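Local coordinates for protein fructose 1-phosphate kinase (Staphylococcus aureus, PDB 2JG5) that probably transfers a phosphate from ATP to fructose 1-phosphate or tagatose 6-phosphate, as a pfkB-family sugar kinase of the ribokinase fold, at residues I81-N90 against N102-Q112; A156-K164 against P175-E184. One frame throughout, in Å; residues are numbered along the deposited sequence.

Interaction 1 of 2, residues I81-N90 against N102-Q112; sequences IEVDEDTRIN and NAPGPHITSTQ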
ATOM      1  N   ILE A  81      10.354  11.213 -13.398  1.00 30.39           N
ATOM      2  CA  ILE A  81      10.152  10.536 -14.670  1.00 30.34           C
ATOM      3  C   ILE A  81       9.087   9.475 -14.462  1.00 30.86           C
ATOM      4  O   ILE A  81       9.275   8.550 -13.643  1.00 30.72           O
ATOM      5  CB  ILE A  81      11.452   9.835 -15.177  1.00 30.07           C
ATOM      6  CG1 ILE A  81      12.633  10.813 -15.251  1.00 29.03           C
ATOM      7  CG2 ILE A  81      11.197   9.089 -16.496  1.00 29.64           C
ATOM      8  CD1 ILE A  81      12.454  11.975 -16.246  1.00 29.88           C
ATOM      9  N   GLU A  82       7.981   9.599 -15.202  1.00 31.14           N
ATOM     10  CA  GLU A  82       6.876   8.640 -15.109  1.00 31.77           C
ATOM     11  C   GLU A  82       7.340   7.291 -15.629  1.00 31.65           C
ATOM     12  O   GLU A  82       7.770   7.163 -16.786  1.00 31.71           O
ATOM     13  CB  GLU A  82       5.638   9.128 -15.883  1.00 32.02           C
ATOM     14  CG  GLU A  82       4.335   8.321 -15.621  1.00 32.97           C
ATOM     15  CD  GLU A  82       3.259   8.558 -16.675  1.00 32.76           C
ATOM     16  OE1 GLU A  82       2.320   9.342 -16.406  1.00 36.20           O
ATOM     17  OE2 GLU A  82       3.348   7.974 -17.780  1.00 33.67           O
ATOM     18  N   VAL A  83       7.284   6.294 -14.758  1.00 31.79           N
ATOM     19  CA  VAL A  83       7.542   4.913 -15.157  1.00 32.32           C
ATOM     20  C   VAL A  83       6.216   4.126 -15.201  1.00 32.57           C
ATOM     21  O   VAL A  83       5.204   4.576 -14.660  1.00 32.30           O
ATOM     22  CB  VAL A  83       8.635   4.236 -14.270  1.00 32.30           C
ATOM     23  CG1 VAL A  83       9.927   5.045 -14.327  1.00 32.31           C
ATOM     24  CG2 VAL A  83       8.186   4.120 -12.833  1.00 32.54           C
ATOM     25  N   ASP A  84       6.237   2.967 -15.862  1.00 33.20           N
ATOM     26  CA  ASP A  84       5.032   2.206 -16.201  1.00 33.33           C
ATOM     27  C   ASP A  84       4.550   1.267 -15.081  1.00 32.98           C
ATOM     28  O   ASP A  84       3.478   0.669 -15.182  1.00 32.39           O
ATOM     29  CB  ASP A  84       5.270   1.398 -17.485  1.00 33.83           C
ATOM     30  CG  ASP A  84       5.764   2.255 -18.638  1.00 35.36           C
ATOM     31  OD1 ASP A  84       5.247   3.383 -18.801  1.00 36.47           O
ATOM     32  OD2 ASP A  84       6.668   1.796 -19.385  1.00 37.18           O
ATOM     33  N   GLU A  85       5.341   1.139 -14.022  1.00 32.61           N
ATOM     34  CA  GLU A  85       4.934   0.342 -12.862  1.00 32.46           C
ATOM     35  C   GLU A  85       4.887   1.183 -11.578  1.00 32.23           C
ATOM     36  O   GLU A  85       5.456   2.282 -11.513  1.00 32.02           O
ATOM     37  CB  GLU A  85       5.871  -0.859 -12.676  1.00 32.48           C
ATOM     38  CG  GLU A  85       5.831  -1.857 -13.821  1.00 33.75           C
ATOM     39  CD  GLU A  85       6.577  -3.132 -13.515  1.00 34.79           C
ATOM     40  OE1 GLU A  85       7.114  -3.276 -12.395  1.00 34.97           O
ATOM     41  OE2 GLU A  85       6.631  -3.994 -14.410  1.00 36.93           O
ATOM     42  N   ASP A  86       4.226   0.642 -10.555  1.00 31.83           N
ATOM     43  CA  ASP A  86       4.011   1.355  -9.300  1.00 31.59           C
ATOM     44  C   ASP A  86       5.271   1.637  -8.496  1.00 31.17           C
ATOM     45  O   ASP A  86       6.111   0.753  -8.290  1.00 31.58           O
ATOM     46  CB  ASP A  86       3.007   0.606  -8.430  1.00 31.35           C
ATOM     47  CG  ASP A  86       1.594   0.699  -8.964  1.00 31.49           C
ATOM     48  OD1 ASP A  86       1.351   1.458  -9.926  1.00 32.02           O
ATOM     49  OD2 ASP A  86       0.721   0.010  -8.422  1.00 31.38           O
ATOM     50  N   THR A  87       5.378   2.881  -8.038  1.00 30.65           N
ATOM     51  CA  THR A  87       6.366   3.272  -7.038  1.00 30.28           C
ATOM     52  C   THR A  87       6.197   2.310  -5.865  1.00 30.27           C
ATOM     53  O   THR A  87       5.066   1.935  -5.526  1.00 30.44           O
ATOM     54  CB  THR A  87       6.158   4.736  -6.605  1.00 30.09           C
ATOM     55  OG1 THR A  87       6.557   5.606  -7.675  1.00 31.17           O
ATOM     56  CG2 THR A  87       6.976   5.071  -5.374  1.00 28.85           C
ATOM     57  N   ARG A  88       7.304   1.878  -5.270  1.00 29.84           N
ATOM     58  CA  ARG A  88       7.221   0.834  -4.233  1.00 29.09           C
ATOM     59  C   ARG A  88       6.583   1.300  -2.936  1.00 29.23           C
ATOM     60  O   ARG A  88       6.594   2.501  -2.617  1.00 28.60           O
ATOM     61  CB  ARG A  88       8.582   0.192  -3.953  1.00 28.51           C
ATOM     62  CG  ARG A  88       9.657   1.154  -3.507  1.00 27.33           C
ATOM     63  CD  ARG A  88      10.904   0.413  -3.107  1.00 25.49           C
ATOM     64  NE  ARG A  88      11.997   1.341  -2.888  1.00 25.34           N
ATOM     65  CZ  ARG A  88      13.081   1.097  -2.162  1.00 24.41           C
ATOM     66  NH1 ARG A  88      13.233  -0.063  -1.538  1.00 26.03           N
ATOM     67  NH2 ARG A  88      14.012   2.031  -2.054  1.00 22.98           N
ATOM     68  N   ILE A  89       6.027   0.324  -2.218  1.00 29.24           N
ATOM     69  CA  ILE A  89       5.531   0.503  -0.864  1.00 29.67           C
ATOM     70  C   ILE A  89       6.363  -0.349   0.091  1.00 30.14           C
ATOM     71  O   ILE A  89       6.305  -1.578   0.072  1.00 30.17           O
ATOM     72  CB  ILE A  89       4.015   0.149  -0.700  1.00 29.25           C
ATOM     73  CG1 ILE A  89       3.139   0.989  -1.660  1.00 30.34           C
ATOM     74  CG2 ILE A  89       3.603   0.410   0.731  1.00 28.10           C
ATOM     75  CD1 ILE A  89       1.632   0.577  -1.711  1.00 29.12           C
ATOM     76  N   ASN A  90       7.142   0.332   0.916  1.00 30.53           N
ATOM     77  CA  ASN A  90       7.953  -0.301   1.919  1.00 31.13           C
ATOM     78  C   ASN A  90       7.164  -0.366   3.213  1.00 31.20           C
ATOM     79  O   ASN A  90       6.429   0.565   3.530  1.00 31.86           O
ATOM     80  CB  ASN A  90       9.216   0.521   2.127  1.00 30.93           C
ATOM     81  CG  ASN A  90      10.122   0.505   0.922  1.00 31.32           C
ATOM     82  OD1 ASN A  90       9.887  -0.231  -0.036  1.00 31.59           O
ATOM     83  ND2 ASN A  90      11.174   1.322   0.961  1.00 31.44           N
ATOM     84  N   ASN A 102      11.351  -3.994   2.847  1.00 33.27           N
ATOM     85  CA  ASN A 102      11.613  -3.181   1.680  1.00 32.98           C
ATOM     86  C   ASN A 102      11.318  -3.936   0.391  1.00 32.62           C
ATOM     87  O   ASN A 102      11.756  -5.076   0.222  1.00 32.07           O
ATOM     88  CB  ASN A 102      13.060  -2.698   1.705  1.00 33.24           C
ATOM     89  CG  ASN A 102      13.268  -1.511   2.635  1.00 34.87           C
ATOM     90  OD1 ASN A 102      12.667  -1.421   3.713  1.00 34.90           O
ATOM     91  ND2 ASN A 102      14.134  -0.592   2.220  1.00 35.85           N
ATOM     92  N   ALA A 103      10.572  -3.279  -0.501  1.00 32.25           N
ATOM     93  CA  ALA A 103      10.086  -3.859  -1.758  1.00 31.76           C
ATOM     94  C   ALA A 103      11.026  -3.560  -2.930  1.00 31.76           C
ATOM     95  O   ALA A 103      11.856  -2.649  -2.844  1.00 31.63           O
ATOM     96  CB  ALA A 103       8.702  -3.330  -2.059  1.00 32.03           C
ATOM     97  N   PRO A 104      10.912  -4.336  -4.036  1.00 31.53           N
ATOM     98  CA  PRO A 104      11.669  -3.973  -5.235  1.00 31.50           C
ATOM     99  C   PRO A 104      11.097  -2.693  -5.850  1.00 31.49           C
ATOM    100  O   PRO A 104       9.947  -2.322  -5.589  1.00 32.18           O
ATOM    101  CB  PRO A 104      11.431  -5.160  -6.184  1.00 31.67           C
ATOM    102  CG  PRO A 104      10.804  -6.227  -5.363  1.00 31.00           C
ATOM    103  CD  PRO A 104      10.109  -5.556  -4.240  1.00 31.22           C
ATOM    104  N   GLY A 105      11.872  -2.001  -6.657  1.00 31.40           N
ATOM    105  CA  GLY A 105      11.291  -0.875  -7.376  1.00 31.52           C
ATOM    106  C   GLY A 105      10.336  -1.311  -8.476  1.00 31.29           C
ATOM    107  O   GLY A 105      10.179  -2.513  -8.740  1.00 31.48           O
ATOM    108  N   PRO A 106       9.692  -0.338  -9.136  1.00 31.13           N
ATOM    109  CA  PRO A 106       9.075  -0.627 -10.430  1.00 30.83           C
ATOM    110  C   PRO A 106      10.159  -1.018 -11.449  1.00 30.70           C
ATOM    111  O   PRO A 106      11.344  -0.728 -11.229  1.00 29.99           O
ATOM    112  CB  PRO A 106       8.464   0.715 -10.828  1.00 30.58           C
ATOM    113  CG  PRO A 106       9.253   1.744 -10.050  1.00 31.45           C
ATOM    114  CD  PRO A 106       9.516   1.072  -8.743  1.00 31.11           C
ATOM    115  N   HIS A 107       9.761  -1.682 -12.533  1.00 30.36           N
ATOM    116  CA  HIS A 107      10.651  -1.839 -13.669  1.00 30.24           C
ATOM    117  C   HIS A 107      10.797  -0.501 -14.356  1.00 30.09           C
ATOM    118  O   HIS A 107       9.807   0.159 -14.695  1.00 29.81           O
ATOM    119  CB  HIS A 107      10.158  -2.884 -14.673  1.00 30.26           C
ATOM    120  CG  HIS A 107      11.038  -3.006 -15.878  1.00 30.51           C
ATOM    121  ND1 HIS A 107      12.253  -3.660 -15.850  1.00 30.79           N
ATOM    122  CD2 HIS A 107      10.894  -2.536 -17.141  1.00 30.29           C
ATOM    123  CE1 HIS A 107      12.814  -3.595 -17.046  1.00 30.15           C
ATOM    124  NE2 HIS A 107      12.011  -2.915 -17.846  1.00 30.55           N
ATOM    125  N   ILE A 108      12.050  -0.112 -14.549  1.00 30.06           N
ATOM    126  CA  ILE A 108      12.388   1.144 -15.197  1.00 30.22           C
ATOM    127  C   ILE A 108      13.119   0.827 -16.496  1.00 30.19           C
ATOM    128  O   ILE A 108      14.180   0.175 -16.479  1.00 30.12           O
ATOM    129  CB  ILE A 108      13.258   2.045 -14.265  1.00 30.18           C
ATOM    130  CG1 ILE A 108      12.516   2.310 -12.947  1.00 30.48           C
ATOM    131  CG2 ILE A 108      13.619   3.365 -14.961  1.00 29.89           C
ATOM    132  CD1 ILE A 108      13.404   2.475 -11.746  1.00 30.72           C
ATOM    133  N   THR A 109      12.539   1.284 -17.610  1.00 30.03           N
ATOM    134  CA  THR A 109      13.097   1.073 -18.953  1.00 30.09           C
ATOM    135  C   THR A 109      14.345   1.931 -19.160  1.00 30.19           C
ATOM    136  O   THR A 109      14.614   2.838 -18.380  1.00 30.22           O
ATOM    137  CB  THR A 109      12.069   1.443 -20.048  1.00 30.06           C
ATOM    138  OG1 THR A 109      11.787   2.846 -19.977  1.00 29.81           O
ATOM    139  CG2 THR A 109      10.763   0.648 -19.881  1.00 30.20           C
ATOM    140  N   SER A 110      15.091   1.657 -20.224  1.00 30.48           N
ATOM    141  CA  SER A 110      16.307   2.412 -20.538  1.00 30.74           C
ATOM    142  C   SER A 110      15.960   3.809 -21.022  1.00 30.79           C
ATOM    143  O   SER A 110      16.656   4.772 -20.712  1.00 30.52           O
ATOM    144  CB  SER A 110      17.121   1.684 -21.599  1.00 30.74           C
ATOM    145  OG  SER A 110      17.560   0.438 -21.108  1.00 31.40           O
ATOM    146  N   THR A 111      14.860   3.892 -21.766  1.00 30.93           N
ATOM    147  CA  THR A 111      14.296   5.138 -22.268  1.00 31.09           C
ATOM    148  C   THR A 111      13.929   6.111 -21.141  1.00 31.10           C
ATOM    149  O   THR A 111      14.166   7.331 -21.243  1.00 31.35           O
ATOM    150  CB  THR A 111      13.074   4.809 -23.160  1.00 31.29           C
ATOM    151  OG1 THR A 111      13.536   4.416 -24.456  1.00 31.50           O
ATOM    152  CG2 THR A 111      12.123   5.986 -23.295  1.00 32.09           C
ATOM    153  N   GLN A 112      13.343   5.567 -20.074  1.00 30.67           N
ATOM    154  CA  GLN A 112      12.999   6.344 -18.897  1.00 29.92           C
ATOM    155  C   GLN A 112      14.232   6.833 -18.147  1.00 29.89           C
ATOM    156  O   GLN A 112      14.290   7.993 -17.741  1.00 29.79           O
ATOM    157  CB  GLN A 112      12.079   5.540 -17.988  1.00 29.96           C
ATOM    158  CG  GLN A 112      10.631   5.621 -18.439  1.00 29.38           C
ATOM    159  CD  GLN A 112       9.827   4.375 -18.144  1.00 29.08           C
ATOM    160  OE1 GLN A 112      10.274   3.470 -17.430  1.00 28.67           O
ATOM    161  NE2 GLN A 112       8.618   4.320 -18.702  1.00 29.51           N
TER
HETATM  162  O   HOH W   1       8.559   1.619 -16.609  1.00 29.04           O
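The two connections between core and lid, which in ribokinase-family relatives act as the hinge, run side by side here: residues 81-90 lead from the central sheet out to the lid, and 102-112 lead back. In the middle, the Pro106 ring packs against the 85-87 loop, CD 3.4 Å from Asp86 O and CG 3.8 Å from Val83 CG2, the proline and valine side chains crossing at about a right angle. Beside it, His107 N donates to Glu85 OE1 (3.1 Å); the bond is nearly straight at nitrogen but reaches the carboxylate from above its plane, 72° out.

Toward the lid, Ala103 N donates to Asn90 OD1 (3.2 Å), and the amides of Asn90 and Asn102 stack with their planes 18° apart; Asn102 OD1 is held by Lys92. Arg88 turns CG between its backbone N and carbonyl carbon (chi1 58°), then runs extended to NE, which carries NH1 to Ala103 O (3.2 Å), a donor lying in that carbonyl's plane; NH2 is taken by Asn8 O.

At the core end, Thr109 and Gln112 form a capping box at the start of helix 110-120: Gln112 N donates to Thr109 OG1, and Thr109 N to Gln112 OE1 (3.2 Å). Water 1 also donates to OE1 and to His107 O while accepting from Asp84 N, joining the two connections. Gln112 NE2 reaches Asp84 OD2 weakly (3.3 Å).

Strand 58-59 flanks the core end through Phe58, which touches Ile81, Val83 and Ile108; strand 10-16 lies against Arg88 and Asn90, and Asn102 continues the lid sheet into the second subunit.

Interaction 2 of 2, residues A156-K164 against P175-E184; sequences AKLVVDAEK and PLFIKPNKDE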
ATOM      1  N   ALA A 156      27.715  21.516 -12.848  1.00 31.88           N
ATOM      2  CA  ALA A 156      26.969  21.416 -11.581  1.00 32.29           C
ATOM      3  C   ALA A 156      27.723  20.604 -10.537  1.00 32.62           C
ATOM      4  O   ALA A 156      28.357  19.591 -10.858  1.00 32.37           O
ATOM      5  CB  ALA A 156      25.555  20.837 -11.795  1.00 31.97           C
ATOM      6  N   LYS A 157      27.649  21.069  -9.290  1.00 33.34           N
ATOM      7  CA  LYS A 157      28.233  20.365  -8.148  1.00 33.89           C
ATOM      8  C   LYS A 157      27.524  19.045  -7.949  1.00 33.89           C
ATOM      9  O   LYS A 157      26.310  19.023  -7.762  1.00 34.44           O
ATOM     10  CB  LYS A 157      28.111  21.199  -6.869  1.00 33.89           C
ATOM     11  CG  LYS A 157      29.067  22.368  -6.784  1.00 35.42           C
ATOM     12  CD  LYS A 157      28.651  23.516  -7.692  1.00 37.57           C
ATOM     13  CE  LYS A 157      29.856  24.068  -8.455  1.00 39.63           C
ATOM     14  NZ  LYS A 157      30.876  24.698  -7.559  1.00 39.43           N
ATOM     15  N   LEU A 158      28.278  17.951  -8.002  1.00 33.88           N
ATOM     16  CA  LEU A 158      27.717  16.633  -7.741  1.00 34.07           C
ATOM     17  C   LEU A 158      27.982  16.156  -6.313  1.00 34.15           C
ATOM     18  O   LEU A 158      29.124  16.100  -5.863  1.00 34.09           O
ATOM     19  CB  LEU A 158      28.216  15.597  -8.748  1.00 33.71           C
ATOM     20  CG  LEU A 158      27.668  14.191  -8.479  1.00 33.52           C
ATOM     21  CD1 LEU A 158      26.234  14.005  -9.029  1.00 32.58           C
ATOM     22  CD2 LEU A 158      28.609  13.171  -9.053  1.00 33.15           C
ATOM     23  N   VAL A 159      26.900  15.808  -5.619  1.00 34.50           N
ATOM     24  CA  VAL A 159      26.956  15.275  -4.257  1.00 34.05           C
ATOM     25  C   VAL A 159      26.448  13.836  -4.243  1.00 33.97           C
ATOM     26  O   VAL A 159      25.361  13.541  -4.746  1.00 34.17           O
ATOM     27  CB  VAL A 159      26.106  16.126  -3.308  1.00 34.17           C
ATOM     28  CG1 VAL A 159      26.115  15.542  -1.921  1.00 33.85           C
ATOM     29  CG2 VAL A 159      26.594  17.580  -3.309  1.00 33.76           C
ATOM     30  N   VAL A 160      27.238  12.935  -3.673  1.00 33.63           N
ATOM     31  CA  VAL A 160      26.881  11.529  -3.661  1.00 32.95           C
ATOM     32  C   VAL A 160      26.850  10.956  -2.250  1.00 33.29           C
ATOM     33  O   VAL A 160      27.787  11.137  -1.462  1.00 32.77           O
ATOM     34  CB  VAL A 160      27.841  10.700  -4.556  1.00 32.89           C
ATOM     35  CG1 VAL A 160      27.628   9.195  -4.354  1.00 31.64           C
ATOM     36  CG2 VAL A 160      27.666  11.082  -6.011  1.00 31.88           C
ATOM     37  N   ASP A 161      25.754  10.265  -1.950  1.00 33.45           N
ATOM     38  CA  ASP A 161      25.632   9.457  -0.748  1.00 33.87           C
ATOM     39  C   ASP A 161      25.164   8.057  -1.166  1.00 34.32           C
ATOM     40  O   ASP A 161      23.975   7.814  -1.374  1.00 34.39           O
ATOM     41  CB  ASP A 161      24.677  10.123   0.240  1.00 33.48           C
ATOM     42  CG  ASP A 161      24.528   9.350   1.531  1.00 34.22           C
ATOM     43  OD1 ASP A 161      25.398   8.513   1.854  1.00 34.49           O
ATOM     44  OD2 ASP A 161      23.521   9.590   2.235  1.00 37.17           O
ATOM     45  N   ALA A 162      26.121   7.146  -1.309  1.00 34.87           N
ATOM     46  CA  ALA A 162      25.852   5.810  -1.846  1.00 35.99           C
ATOM     47  C   ALA A 162      26.739   4.737  -1.199  1.00 36.47           C
ATOM     48  O   ALA A 162      27.594   5.054  -0.379  1.00 36.84           O
ATOM     49  CB  ALA A 162      26.030   5.814  -3.381  1.00 35.71           C
ATOM     50  N   GLU A 163      26.523   3.474  -1.566  1.00 37.51           N
ATOM     51  CA  GLU A 163      27.385   2.369  -1.145  1.00 38.46           C
ATOM     52  C   GLU A 163      28.795   2.616  -1.671  1.00 38.63           C
ATOM     53  O   GLU A 163      28.973   3.339  -2.666  1.00 38.21           O
ATOM     54  CB  GLU A 163      26.866   1.036  -1.696  1.00 38.49           C
ATOM     55  CG  GLU A 163      25.461   0.625  -1.236  1.00 39.71           C
ATOM     56  CD  GLU A 163      24.769  -0.320  -2.234  1.00 40.21           C
ATOM     57  OE1 GLU A 163      23.706   0.055  -2.788  1.00 41.53           O
ATOM     58  OE2 GLU A 163      25.294  -1.435  -2.478  1.00 42.69           O
ATOM     59  N   LYS A 164      29.783   2.009  -1.011  1.00 38.89           N
ATOM     60  CA  LYS A 164      31.204   2.289  -1.274  1.00 39.58           C
ATOM     61  C   LYS A 164      31.613   2.293  -2.753  1.00 39.69           C
ATOM     62  O   LYS A 164      32.216   3.270  -3.212  1.00 39.81           O
ATOM     63  CB  LYS A 164      32.133   1.390  -0.437  1.00 39.59           C
ATOM     64  CG  LYS A 164      32.034  -0.111  -0.717  1.00 40.33           C
ATOM     65  CD  LYS A 164      32.856  -0.943   0.280  1.00 40.42           C
ATOM     66  CE  LYS A 164      32.014  -1.436   1.466  1.00 41.73           C
ATOM     67  NZ  LYS A 164      31.045  -2.509   1.080  1.00 41.53           N
ATOM     68  N   PRO A 175      33.229  14.906  -7.516  1.00 32.27           N
ATOM     69  CA  PRO A 175      32.020  15.307  -6.817  1.00 31.92           C
ATOM     70  C   PRO A 175      32.374  16.330  -5.743  1.00 31.93           C
ATOM     71  O   PRO A 175      33.509  16.357  -5.280  1.00 32.00           O
ATOM     72  CB  PRO A 175      31.540  13.999  -6.176  1.00 31.97           C
ATOM     73  CG  PRO A 175      32.760  13.149  -6.081  1.00 31.56           C
ATOM     74  CD  PRO A 175      33.552  13.485  -7.288  1.00 32.09           C
ATOM     75  N   LEU A 176      31.415  17.165  -5.357  1.00 32.10           N
ATOM     76  CA  LEU A 176      31.650  18.203  -4.361  1.00 32.17           C
ATOM     77  C   LEU A 176      32.009  17.592  -3.014  1.00 32.15           C
ATOM     78  O   LEU A 176      32.941  18.032  -2.363  1.00 32.71           O
ATOM     79  CB  LEU A 176      30.427  19.098  -4.231  1.00 32.08           C
ATOM     80  CG  LEU A 176      30.510  20.170  -3.151  1.00 32.55           C
ATOM     81  CD1 LEU A 176      31.452  21.285  -3.593  1.00 32.65           C
ATOM     82  CD2 LEU A 176      29.113  20.699  -2.844  1.00 33.13           C
ATOM     83  N   PHE A 177      31.225  16.607  -2.595  1.00 32.35           N
ATOM     84  CA  PHE A 177      31.621  15.665  -1.553  1.00 31.94           C
ATOM     85  C   PHE A 177      30.927  14.316  -1.722  1.00 31.81           C
ATOM     86  O   PHE A 177      29.873  14.214  -2.352  1.00 30.98           O
ATOM     87  CB  PHE A 177      31.407  16.225  -0.132  1.00 32.03           C
ATOM     88  CG  PHE A 177      29.964  16.388   0.268  1.00 31.95           C
ATOM     89  CD1 PHE A 177      29.300  15.372   0.945  1.00 32.13           C
ATOM     90  CD2 PHE A 177      29.287  17.579   0.011  1.00 31.77           C
ATOM     91  CE1 PHE A 177      27.968  15.526   1.336  1.00 32.94           C
ATOM     92  CE2 PHE A 177      27.958  17.749   0.397  1.00 32.36           C
ATOM     93  CZ  PHE A 177      27.294  16.718   1.066  1.00 32.82           C
ATOM     94  N   ILE A 178      31.569  13.285  -1.173  1.00 32.03           N
ATOM     95  CA  ILE A 178      30.946  11.987  -0.916  1.00 31.86           C
ATOM     96  C   ILE A 178      30.859  11.757   0.608  1.00 31.92           C
ATOM     97  O   ILE A 178      31.499  12.474   1.381  1.00 31.64           O
ATOM     98  CB  ILE A 178      31.712  10.850  -1.602  1.00 31.66           C
ATOM     99  CG1 ILE A 178      33.213  10.951  -1.275  1.00 31.56           C
ATOM    100  CG2 ILE A 178      31.438  10.892  -3.106  1.00 32.19           C
ATOM    101  CD1 ILE A 178      34.012   9.712  -1.595  1.00 32.70           C
ATOM    102  N   LYS A 179      30.076  10.768   1.037  1.00 31.92           N
ATOM    103  CA  LYS A 179      29.851  10.566   2.474  1.00 32.12           C
ATOM    104  C   LYS A 179      29.972   9.112   2.971  1.00 32.02           C
ATOM    105  O   LYS A 179      28.995   8.533   3.441  1.00 31.94           O
ATOM    106  CB  LYS A 179      28.504  11.187   2.902  1.00 31.96           C
ATOM    107  CG  LYS A 179      28.409  11.464   4.399  1.00 32.18           C
ATOM    108  CD  LYS A 179      27.016  11.843   4.867  1.00 32.77           C
ATOM    109  CE  LYS A 179      26.079  10.655   4.839  1.00 34.62           C
ATOM    110  NZ  LYS A 179      26.477   9.614   5.837  1.00 35.75           N
ATOM    111  N   PRO A 180      31.176   8.522   2.899  1.00 32.32           N
ATOM    112  CA  PRO A 180      31.271   7.152   3.396  1.00 32.56           C
ATOM    113  C   PRO A 180      31.284   7.084   4.927  1.00 32.54           C
ATOM    114  O   PRO A 180      31.466   8.098   5.603  1.00 31.98           O
ATOM    115  CB  PRO A 180      32.612   6.679   2.841  1.00 32.64           C
ATOM    116  CG  PRO A 180      33.443   7.924   2.800  1.00 32.44           C
ATOM    117  CD  PRO A 180      32.476   9.017   2.403  1.00 32.78           C
ATOM    118  N   ASN A 181      31.075   5.895   5.471  1.00 32.82           N
ATOM    119  CA  ASN A 181      31.321   5.716   6.899  1.00 33.21           C
ATOM    120  C   ASN A 181      32.728   5.184   7.154  1.00 33.31           C
ATOM    121  O   ASN A 181      33.408   4.708   6.235  1.00 33.31           O
ATOM    122  CB  ASN A 181      30.230   4.876   7.590  1.00 32.94           C
ATOM    123  CG  ASN A 181      29.962   3.563   6.891  1.00 32.89           C
ATOM    124  OD1 ASN A 181      30.863   2.741   6.690  1.00 33.11           O
ATOM    125  ND2 ASN A 181      28.705   3.343   6.536  1.00 32.91           N
ATOM    126  N   LYS A 182      33.162   5.296   8.405  1.00 33.83           N
ATOM    127  CA  LYS A 182      34.434   4.744   8.851  1.00 33.83           C
ATOM    128  C   LYS A 182      34.612   3.280   8.402  1.00 34.00           C
ATOM    129  O   LYS A 182      35.727   2.858   8.065  1.00 34.10           O
ATOM    130  CB  LYS A 182      34.533   4.868  10.370  1.00 33.81           C
ATOM    131  CG  LYS A 182      35.830   4.389  10.975  1.00 34.26           C
ATOM    132  CD  LYS A 182      35.600   3.957  12.419  1.00 35.76           C
ATOM    133  CE  LYS A 182      36.421   2.731  12.767  1.00 35.12           C
ATOM    134  NZ  LYS A 182      36.193   1.621  11.793  1.00 36.47           N
ATOM    135  N   ASP A 183      33.518   2.515   8.384  1.00 33.73           N
ATOM    136  CA  ASP A 183      33.599   1.094   8.041  1.00 33.68           C
ATOM    137  C   ASP A 183      33.831   0.873   6.540  1.00 33.27           C
ATOM    138  O   ASP A 183      34.559  -0.033   6.148  1.00 33.17           O
ATOM    139  CB  ASP A 183      32.382   0.326   8.581  1.00 33.85           C
ATOM    140  CG  ASP A 183      32.298   0.356  10.126  1.00 35.05           C
ATOM    141  OD1 ASP A 183      33.351   0.358  10.817  1.00 34.32           O
ATOM    142  OD2 ASP A 183      31.165   0.367  10.655  1.00 36.88           O
ATOM    143  N   GLU A 184      33.235   1.722   5.709  1.00 32.99           N
ATOM    144  CA  GLU A 184      33.496   1.690   4.268  1.00 32.55           C
ATOM    145  C   GLU A 184      34.939   2.069   3.913  1.00 32.24           C
ATOM    146  O   GLU A 184      35.521   1.477   3.003  1.00 31.79           O
ATOM    147  CB  GLU A 184      32.495   2.560   3.515  1.00 32.54           C
ATOM    148  CG  GLU A 184      31.135   1.904   3.394  1.00 32.96           C
ATOM    149  CD  GLU A 184      30.049   2.835   2.908  1.00 33.15           C
ATOM    150  OE1 GLU A 184      30.075   4.034   3.240  1.00 34.25           O
ATOM    151  OE2 GLU A 184      29.148   2.357   2.195  1.00 34.37           O
TER
HETATM  152  O   HOH W   2      28.737   8.426  -0.118  1.00 25.65           O
HETATM  153  O   HOH W   3      23.895   8.292   4.498  1.00 40.89           O
HETATM  154  O   HOH W   4      30.209   5.517   0.434  1.00 41.85           O
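One face of the Phe177 ring carries Val159 CG1, a CH-pi contact 3.8 Å from the ring centroid and 24° off the normal. The methyl is displaced toward the rim, the closest approach being 3.4 Å from Val159 CG1 to Phe177 CZ. Two torsions bring the groups together: Phe177 CG sits between its backbone N and carbonyl carbon (chi1 69°), while Val159 CG1 is anti to N. The other methyl, CG2, lies alongside Leu176 CD2. Met255 of helix 247-260 also packs on Phe177.

Strand 157-161 and the short, weakly bonded strand 177-178, running parallel to it, belong to a beta-alpha-beta crossover whose helix is 164-170, at one end of the central sheet of the ribokinase-like fold. Leu176 N donates to Leu158 O (2.6 Å), and Val160 N to Phe177 O (3.2 Å), the latter nearly along the C=O axis. The pairing is loose: Lys179 N reaches Val160 O only weakly, whereas water 2 accepts from both Lys179 N and Ala162 N and donates to Val160 O.

At the C-terminal end of strand 157-161, Asp161 and Lys179 extend side by side, but OD1 and NZ remain 4.3 Å apart, too far for a salt bridge; water 3 donates to Asp161 OD2, which is salt-bridged to Lys38, and accepts weakly from Lys179 NZ. Asn181 and Glu184 form a capping box on helix 182-188, Glu184 N donating to Asn181 OD1 (2.8 Å) and Asn181 N to Glu184 OE1 (3.1 Å). OE1 also accepts from water 4, which donates to Ala162 O, while Glu184 CG packs against Lys164 CB and CE.

In the fold
Both segments of interaction 1 precede those of interaction 2 along the chain; the centres of the two contacts lie about 24 Å apart and their nearest atoms about 10 Å. Both reach the central parallel sheet, yet at different places: 81-90 starts on strand 77-82, next to the outermost strand 58-59, whereas interaction 2 joins strand 157-161 to the outermost strand 177-178 at the opposite end. The centre of interaction 2 lies about 9 Å from the centre of the chain, that of interaction 1 about 19 Å, where the core passes into the four-stranded lid sheet. One contact thus belongs to the core, the other probably to the hinge, as in ribokinase-family relatives.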